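Local coordinates for dextranase (Pseudarthrobacter oxydans, PDB 6NZS), which catalyses the endohydrolysis of (1->6)-alpha-D-glucosidic linkages in dextran, at residues E72-M85 with Y358-G370. Sequence-based numbering, arbitrary orientation.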
ATOM      1  N   GLU A  72       5.300 -14.627  16.175  1.00 17.15           N
ATOM      2  CA  GLU A  72       5.760 -13.746  15.113  1.00 17.62           C
ATOM      3  C   GLU A  72       4.640 -12.798  14.710  1.00 17.84           C
ATOM      4  O   GLU A  72       3.468 -13.180  14.651  1.00 17.34           O
ATOM      5  CB  GLU A  72       6.212 -14.560  13.902  1.00 21.93           C
ATOM      6  CG  GLU A  72       7.551 -15.260  14.095  1.00 24.22           C
ATOM      7  CD  GLU A  72       8.059 -15.888  12.814  1.00 29.24           C
ATOM      8  OE1 GLU A  72       7.244 -16.488  12.082  1.00 33.34           O
ATOM      9  OE2 GLU A  72       9.271 -15.778  12.535  1.00 36.25           O
ATOM     10  N   ASP A  73       5.005 -11.542  14.445  1.00 14.12           N
ATOM     11  CA  ASP A  73       4.040 -10.559  13.979  1.00 13.35           C
ATOM     12  C   ASP A  73       4.352 -10.014  12.591  1.00 12.81           C
ATOM     13  O   ASP A  73       3.624  -9.137  12.116  1.00 12.90           O
ATOM     14  CB  ASP A  73       3.871  -9.412  14.995  1.00 13.37           C
ATOM     15  CG  ASP A  73       5.171  -8.671  15.290  1.00 10.71           C
ATOM     16  OD1 ASP A  73       6.112  -8.725  14.471  1.00 12.75           O
ATOM     17  OD2 ASP A  73       5.248  -8.026  16.358  1.00 12.68           O
ATOM     18  N   GLY A  74       5.392 -10.520  11.926  1.00 12.72           N
ATOM     19  CA  GLY A  74       5.752 -10.072  10.596  1.00 13.08           C
ATOM     20  C   GLY A  74       6.745  -8.932  10.548  1.00 12.89           C
ATOM     21  O   GLY A  74       7.295  -8.662   9.472  1.00 11.90           O
ATOM     22  N   ALA A  75       6.999  -8.265  11.670  1.00 12.13           N
ATOM     23  CA  ALA A  75       7.958  -7.172  11.726  1.00 11.43           C
ATOM     24  C   ALA A  75       9.339  -7.620  12.167  1.00 11.74           C
ATOM     25  O   ALA A  75      10.203  -6.769  12.402  1.00 12.78           O
ATOM     26  CB  ALA A  75       7.445  -6.068  12.656  1.00 10.89           C
ATOM     27  N   GLU A  76       9.579  -8.931  12.257  1.00 12.07           N
ATOM     28  CA  GLU A  76      10.846  -9.419  12.796  1.00 11.81           C
ATOM     29  C   GLU A  76      12.032  -8.968  11.953  1.00 11.25           C
ATOM     30  O   GLU A  76      12.991  -8.392  12.481  1.00 11.88           O
ATOM     31  CB  GLU A  76      10.814 -10.939  12.931  1.00 13.37           C
ATOM     32  CG  GLU A  76      10.012 -11.438  14.129  1.00 15.09           C
ATOM     33  CD  GLU A  76       8.504 -11.356  13.932  1.00 14.64           C
ATOM     34  OE1 GLU A  76       8.036 -11.366  12.770  1.00 14.09           O
ATOM     35  OE2 GLU A  76       7.788 -11.283  14.946  1.00 14.83           O
ATOM     36  N   PHE A  77      12.006  -9.235  10.641  1.00 11.68           N
ATOM     37  CA  PHE A  77      13.153  -8.856   9.817  1.00 10.13           C
ATOM     38  C   PHE A  77      13.339  -7.348   9.796  1.00  9.78           C
ATOM     39  O   PHE A  77      14.454  -6.845   9.969  1.00 11.22           O
ATOM     40  CB  PHE A  77      13.023  -9.362   8.381  1.00 10.92           C
ATOM     41  CG  PHE A  77      14.134  -8.861   7.484  1.00 10.67           C
ATOM     42  CD1 PHE A  77      15.432  -9.311   7.666  1.00 11.16           C
ATOM     43  CD2 PHE A  77      13.890  -7.920   6.486  1.00 12.25           C
ATOM     44  CE1 PHE A  77      16.469  -8.851   6.868  1.00 12.10           C
ATOM     45  CE2 PHE A  77      14.931  -7.458   5.678  1.00 11.56           C
ATOM     46  CZ  PHE A  77      16.217  -7.922   5.870  1.00 12.13           C
ATOM     47  N   SER A  78      12.254  -6.602   9.575  1.00 10.57           N
ATOM     48  CA  SER A  78      12.392  -5.152   9.485  1.00 10.40           C
ATOM     49  C   SER A  78      12.955  -4.566  10.777  1.00  9.80           C
ATOM     50  O   SER A  78      13.826  -3.690  10.744  1.00 10.03           O
ATOM     51  CB  SER A  78      11.055  -4.517   9.128  1.00 11.77           C
ATOM     52  OG  SER A  78      10.096  -4.726  10.142  1.00 18.92           O
ATOM     53  N   SER A  79      12.495  -5.059  11.925  1.00 10.21           N
ATOM     54  CA  SER A  79      13.016  -4.597  13.209  1.00 10.43           C
ATOM     55  C   SER A  79      14.487  -4.966  13.376  1.00 11.70           C
ATOM     56  O   SER A  79      15.314  -4.121  13.744  1.00 13.39           O
ATOM     57  CB  SER A  79      12.171  -5.197  14.333  1.00 13.00           C
ATOM     58  OG  SER A  79      12.654  -4.803  15.603  1.00 16.86           O
ATOM     59  N   GLN A  80      14.837  -6.223  13.089  1.00 11.97           N
ATOM     60  CA  GLN A  80      16.195  -6.694  13.343  1.00 12.77           C
ATOM     61  C   GLN A  80      17.201  -6.101  12.367  1.00 13.83           C
ATOM     62  O   GLN A  80      18.362  -5.895  12.732  1.00 15.06           O
ATOM     63  CB  GLN A  80      16.212  -8.223  13.340  1.00 14.74           C
ATOM     64  CG  GLN A  80      15.417  -8.792  14.514  1.00 15.32           C
ATOM     65  CD  GLN A  80      15.316 -10.303  14.497  1.00 18.24           C
ATOM     66  OE1 GLN A  80      16.259 -10.998  14.115  1.00 24.51           O
ATOM     67  NE2 GLN A  80      14.169 -10.822  14.921  1.00 18.93           N
ATOM     68  N   ALA A  81      16.782  -5.810  11.137  1.00  9.89           N
ATOM     69  CA  ALA A  81      17.655  -5.191  10.149  1.00 11.28           C
ATOM     70  C   ALA A  81      17.701  -3.677  10.275  1.00 10.78           C
ATOM     71  O   ALA A  81      18.488  -3.035   9.566  1.00 14.28           O
ATOM     72  CB  ALA A  81      17.213  -5.578   8.734  1.00 12.19           C
ATOM     73  N   GLY A  82      16.891  -3.091  11.152  1.00  9.83           N
ATOM     74  CA  GLY A  82      16.925  -1.647  11.299  1.00 11.95           C
ATOM     75  C   GLY A  82      16.317  -0.891  10.140  1.00 11.58           C
ATOM     76  O   GLY A  82      16.775   0.209   9.819  1.00 11.79           O
ATOM     77  N   LEU A  83      15.296  -1.447   9.496  1.00  9.78           N
ATOM     78  CA  LEU A  83      14.633  -0.708   8.429  1.00  8.57           C
ATOM     79  C   LEU A  83      13.797   0.433   9.001  1.00  9.93           C
ATOM     80  O   LEU A  83      13.224   0.339  10.089  1.00  9.77           O
ATOM     81  CB  LEU A  83      13.721  -1.631   7.622  1.00  9.35           C
ATOM     82  CG  LEU A  83      14.319  -2.910   7.042  1.00 10.10           C
ATOM     83  CD1 LEU A  83      13.329  -3.624   6.119  1.00 10.59           C
ATOM     84  CD2 LEU A  83      15.604  -2.618   6.308  1.00 11.03           C
ATOM     85  N   THR A  84      13.713   1.528   8.247  1.00  9.07           N
ATOM     86  CA  THR A  84      12.817   2.622   8.585  1.00  8.72           C
ATOM     87  C   THR A  84      12.199   3.138   7.301  1.00  8.35           C
ATOM     88  O   THR A  84      12.718   2.898   6.206  1.00  9.07           O
ATOM     89  CB  THR A  84      13.520   3.813   9.279  1.00  8.65           C
ATOM     90  OG1 THR A  84      14.385   4.496   8.350  1.00  9.68           O
ATOM     91  CG2 THR A  84      14.333   3.351  10.475  1.00 10.03           C
ATOM     92  N   MET A  85      11.088   3.858   7.444  1.00  7.99           N
ATOM     93  CA  MET A  85      10.440   4.492   6.299  1.00  7.88           C
ATOM     94  C   MET A  85      10.188   5.956   6.629  1.00  8.40           C
ATOM     95  O   MET A  85       9.377   6.263   7.509  1.00  9.21           O
ATOM     96  CB  MET A  85       9.147   3.780   5.907  1.00  8.73           C
ATOM     97  CG  MET A  85       8.429   4.463   4.731  1.00  9.91           C
ATOM     98  SD  MET A  85       7.080   3.489   4.022  1.00 11.24           S
ATOM     99  CE  MET A  85       8.012   2.203   3.203  1.00 12.36           C
ATOM    100  N   TYR A 358      -4.129   9.121  -1.747  1.00 11.15           N
ATOM    101  CA  TYR A 358      -4.179   8.432  -0.471  1.00  9.46           C
ATOM    102  C   TYR A 358      -2.926   7.575  -0.372  1.00 11.13           C
ATOM    103  O   TYR A 358      -2.478   7.005  -1.377  1.00  9.56           O
ATOM    104  CB  TYR A 358      -5.431   7.550  -0.467  1.00 12.04           C
ATOM    105  CG  TYR A 358      -5.537   6.555   0.650  1.00 11.09           C
ATOM    106  CD1 TYR A 358      -6.104   6.904   1.871  1.00 12.28           C
ATOM    107  CD2 TYR A 358      -5.103   5.245   0.477  1.00 13.80           C
ATOM    108  CE1 TYR A 358      -6.222   5.989   2.891  1.00 13.72           C
ATOM    109  CE2 TYR A 358      -5.216   4.323   1.498  1.00 15.20           C
ATOM    110  CZ  TYR A 358      -5.774   4.702   2.703  1.00 15.06           C
ATOM    111  OH  TYR A 358      -5.897   3.789   3.720  1.00 15.09           O
ATOM    112  N   LYS A 359      -2.347   7.503   0.829  1.00  8.61           N
ATOM    113  CA  LYS A 359      -1.091   6.787   1.023  1.00  9.76           C
ATOM    114  C   LYS A 359      -1.149   5.936   2.282  1.00 12.18           C
ATOM    115  O   LYS A 359      -1.764   6.315   3.283  1.00 10.56           O
ATOM    116  CB  LYS A 359       0.118   7.724   1.146  1.00 10.30           C
ATOM    117  CG  LYS A 359       0.242   8.758   0.034  1.00 10.05           C
ATOM    118  CD  LYS A 359      -0.463  10.070   0.440  1.00 12.96           C
ATOM    119  CE  LYS A 359      -0.605  11.008  -0.711  1.00 16.63           C
ATOM    120  NZ  LYS A 359      -1.228  12.249  -0.204  1.00 11.30           N
ATOM    121  N   GLN A 360      -0.484   4.785   2.225  1.00  9.84           N
ATOM    122  CA  GLN A 360      -0.288   3.923   3.383  1.00  8.75           C
ATOM    123  C   GLN A 360       1.207   3.688   3.545  1.00  9.01           C
ATOM    124  O   GLN A 360       1.873   3.273   2.595  1.00  9.14           O
ATOM    125  CB  GLN A 360      -1.036   2.601   3.184  1.00  9.54           C
ATOM    126  CG  GLN A 360      -0.951   1.638   4.347  1.00 12.74           C
ATOM    127  CD  GLN A 360      -1.744   0.368   4.074  1.00 16.18           C
ATOM    128  OE1 GLN A 360      -2.751   0.375   3.341  1.00 15.34           O
ATOM    129  NE2 GLN A 360      -1.293  -0.728   4.635  1.00 13.98           N
ATOM    130  N   VAL A 361       1.741   3.994   4.733  1.00  9.06           N
ATOM    131  CA  VAL A 361       3.174   3.917   5.009  1.00  9.42           C
ATOM    132  C   VAL A 361       3.401   3.173   6.319  1.00  9.83           C
ATOM    133  O   VAL A 361       2.524   3.107   7.181  1.00  9.33           O
ATOM    134  CB  VAL A 361       3.855   5.308   5.078  1.00  9.36           C
ATOM    135  CG1 VAL A 361       3.693   6.048   3.764  1.00 11.28           C
ATOM    136  CG2 VAL A 361       3.291   6.145   6.219  1.00 10.34           C
ATOM    137  N   GLY A 362       4.605   2.631   6.473  1.00  9.22           N
ATOM    138  CA  GLY A 362       4.945   1.995   7.741  1.00  8.24           C
ATOM    139  C   GLY A 362       4.152   0.744   8.060  1.00 10.53           C
ATOM    140  O   GLY A 362       3.786   0.522   9.223  1.00  9.73           O
ATOM    141  N   SER A 363       3.920  -0.108   7.065  1.00 10.20           N
ATOM    142  CA  SER A 363       3.111  -1.316   7.242  1.00 10.41           C
ATOM    143  C   SER A 363       4.010  -2.503   7.607  1.00 10.49           C
ATOM    144  O   SER A 363       4.212  -3.449   6.843  1.00 12.63           O
ATOM    145  CB  SER A 363       2.293  -1.585   5.987  1.00 11.38           C
ATOM    146  OG  SER A 363       1.336  -0.557   5.781  1.00 16.66           O
ATOM    147  N   TRP A 364       4.550  -2.445   8.829  1.00  9.31           N
ATOM    148  CA  TRP A 364       5.564  -3.413   9.239  1.00  9.42           C
ATOM    149  C   TRP A 364       4.980  -4.769   9.621  1.00 10.93           C
ATOM    150  O   TRP A 364       5.578  -5.805   9.313  1.00 10.75           O
ATOM    151  CB  TRP A 364       6.371  -2.843  10.402  1.00 11.34           C
ATOM    152  CG  TRP A 364       6.927  -1.483  10.118  1.00  9.06           C
ATOM    153  CD1 TRP A 364       6.496  -0.289  10.636  1.00  9.98           C
ATOM    154  CD2 TRP A 364       8.018  -1.170   9.243  1.00  9.62           C
ATOM    155  NE1 TRP A 364       7.257   0.743  10.144  1.00  9.25           N
ATOM    156  CE2 TRP A 364       8.199   0.233   9.288  1.00  8.12           C
ATOM    157  CE3 TRP A 364       8.866  -1.936   8.438  1.00  9.57           C
ATOM    158  CZ2 TRP A 364       9.189   0.885   8.547  1.00  9.10           C
ATOM    159  CZ3 TRP A 364       9.855  -1.291   7.696  1.00  9.47           C
ATOM    160  CH2 TRP A 364      10.005   0.106   7.758  1.00  8.84           C
ATOM    161  N   TYR A 365       3.841  -4.779  10.315  1.00 10.51           N
ATOM    162  CA  TYR A 365       3.242  -6.024  10.777  1.00 11.98           C
ATOM    163  C   TYR A 365       2.614  -6.782   9.610  1.00 12.41           C
ATOM    164  O   TYR A 365       2.215  -6.193   8.605  1.00 11.99           O
ATOM    165  CB  TYR A 365       2.118  -5.710  11.772  1.00 11.28           C
ATOM    166  CG  TYR A 365       2.540  -5.073  13.076  1.00 10.17           C
ATOM    167  CD1 TYR A 365       3.511  -5.663  13.888  1.00 11.33           C
ATOM    168  CD2 TYR A 365       1.957  -3.882  13.502  1.00 10.35           C
ATOM    169  CE1 TYR A 365       3.882  -5.076  15.087  1.00 11.98           C
ATOM    170  CE2 TYR A 365       2.322  -3.288  14.700  1.00 10.85           C
ATOM    171  CZ  TYR A 365       3.289  -3.887  15.486  1.00 11.08           C
ATOM    172  OH  TYR A 365       3.657  -3.293  16.681  1.00 13.31           O
ATOM    173  N   TRP A 366       2.502  -8.106   9.764  1.00 12.45           N
ATOM    174  CA  TRP A 366       1.584  -8.861   8.925  1.00 12.52           C
ATOM    175  C   TRP A 366       0.172  -8.307   9.092  1.00 13.08           C
ATOM    176  O   TRP A 366      -0.136  -7.585  10.045  1.00 12.95           O
ATOM    177  CB  TRP A 366       1.543 -10.328   9.372  1.00 14.82           C
ATOM    178  CG  TRP A 366       2.746 -11.130   9.014  1.00 15.19           C
ATOM    179  CD1 TRP A 366       3.597 -10.915   7.969  1.00 13.22           C
ATOM    180  CD2 TRP A 366       3.247 -12.281   9.708  1.00 16.22           C
ATOM    181  NE1 TRP A 366       4.594 -11.863   7.966  1.00 17.11           N
ATOM    182  CE2 TRP A 366       4.401 -12.715   9.022  1.00 17.65           C
ATOM    183  CE3 TRP A 366       2.836 -12.981  10.847  1.00 18.17           C
ATOM    184  CZ2 TRP A 366       5.154 -13.819   9.438  1.00 20.22           C
ATOM    185  CZ3 TRP A 366       3.584 -14.091  11.254  1.00 20.69           C
ATOM    186  CH2 TRP A 366       4.727 -14.491  10.551  1.00 21.87           C
ATOM    187  N   GLN A 367      -0.705  -8.683   8.161  1.00 11.99           N
ATOM    188  CA  GLN A 367      -2.122  -8.332   8.205  1.00 13.09           C
ATOM    189  C   GLN A 367      -2.356  -6.833   8.078  1.00 13.01           C
ATOM    190  O   GLN A 367      -3.413  -6.323   8.464  1.00 16.27           O
ATOM    191  CB  GLN A 367      -2.829  -8.924   9.435  1.00 15.01           C
ATOM    192  CG  GLN A 367      -2.534 -10.415   9.618  1.00 15.60           C
ATOM    193  CD  GLN A 367      -3.327 -11.041  10.747  1.00 20.27           C
ATOM    194  OE1 GLN A 367      -2.871 -11.098  11.889  1.00 24.27           O
ATOM    195  NE2 GLN A 367      -4.527 -11.509  10.431  1.00 19.72           N
ATOM    196  N   THR A 368      -1.384  -6.109   7.520  1.00 10.61           N
ATOM    197  CA  THR A 368      -1.546  -4.689   7.224  1.00 11.63           C
ATOM    198  C   THR A 368      -2.038  -4.515   5.787  1.00 13.03           C
ATOM    199  O   THR A 368      -1.435  -3.836   4.967  1.00 16.53           O
ATOM    200  CB  THR A 368      -0.249  -3.939   7.500  1.00 10.65           C
ATOM    201  OG1 THR A 368       0.854  -4.621   6.880  1.00 11.10           O
ATOM    202  CG2 THR A 368      -0.021  -3.880   9.001  1.00 12.26           C
ATOM    203  N   ASP A 369      -3.176  -5.155   5.514  1.00 14.07           N
ATOM    204  CA  ASP A 369      -3.767  -5.175   4.181  1.00 15.54           C
ATOM    205  C   ASP A 369      -3.967  -3.762   3.658  1.00 16.82           C
ATOM    206  O   ASP A 369      -4.359  -2.856   4.406  1.00 17.02           O
ATOM    207  CB  ASP A 369      -5.166  -5.808   4.232  1.00 16.22           C
ATOM    208  CG  ASP A 369      -5.182  -7.269   4.700  1.00 16.93           C
ATOM    209  OD1 ASP A 369      -4.212  -7.758   5.329  1.00 17.54           O
ATOM    210  OD2 ASP A 369      -6.220  -7.934   4.449  1.00 18.60           O
ATOM    211  N   GLY A 370      -3.739  -3.596   2.352  1.00 11.36           N
ATOM    212  CA  GLY A 370      -4.120  -2.394   1.639  1.00 13.39           C
ATOM    213  C   GLY A 370      -5.620  -2.291   1.436  1.00 15.74           C
ATOM    214  O   GLY A 370      -6.415  -2.843   2.208  1.00 16.15           O
TER
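Trp-366 and Asp-73 join the two backbones: Trp-366 N gives a hydrogen bond to Asp-73 O at 2.8 Å, where Gly-74 of the turn before helix 76-81 comes closest to the loop after strand 351-361. Beside that bond the indole of Trp-366 lays one face against Gly-74 CA, a CH-pi contact over the five-membered ring. Its far rim meets Glu-72, whose OE1 comes to 3.6 Å from Trp-366 CH2 with the carboxylate nearly upright to the ring (83°); the other oxygen, OE2, pairs with Lys-167. An alanine in place of Trp-366 would probably leave the Gly-74 backbone and the Glu-72 CB without the flat surface they rest on. Trp-364 turns instead, its CG anti to the carbonyl carbon (chi1 -53°), into the bend between helix 76-81 and strand 84-92. There Ser-78 CB packs 3.5 Å from CE3 of Trp-364, Leu-83 CB sits near CZ3, and the Met-85 backbone N lies at the ring edge, in plane; the indole NE1 bonds with Ser-58. Asp-73 OD2 comes to the edge of the Tyr-365 ring, 3.5 Å from its CE1, while Arg-61 and Tyr-69 hold that oxygen. At the strand end Gly-362 N makes a weak 3.6 Å hydrogen bond to Met-85 SD. Aromatic packing thus joins the N-terminal Ig-like domain to the beta-solenoid of this family 49 enzyme; the backbone bond ties on a turn held by its own Asx turn (Ala-75 N to Asp-73 OD1) and the Glu-76 carboxylate, and Arg-61 and Lys-66, which pairs with Glu-76, would probably keep Asp-73 ionised despite that neighbouring carboxylate.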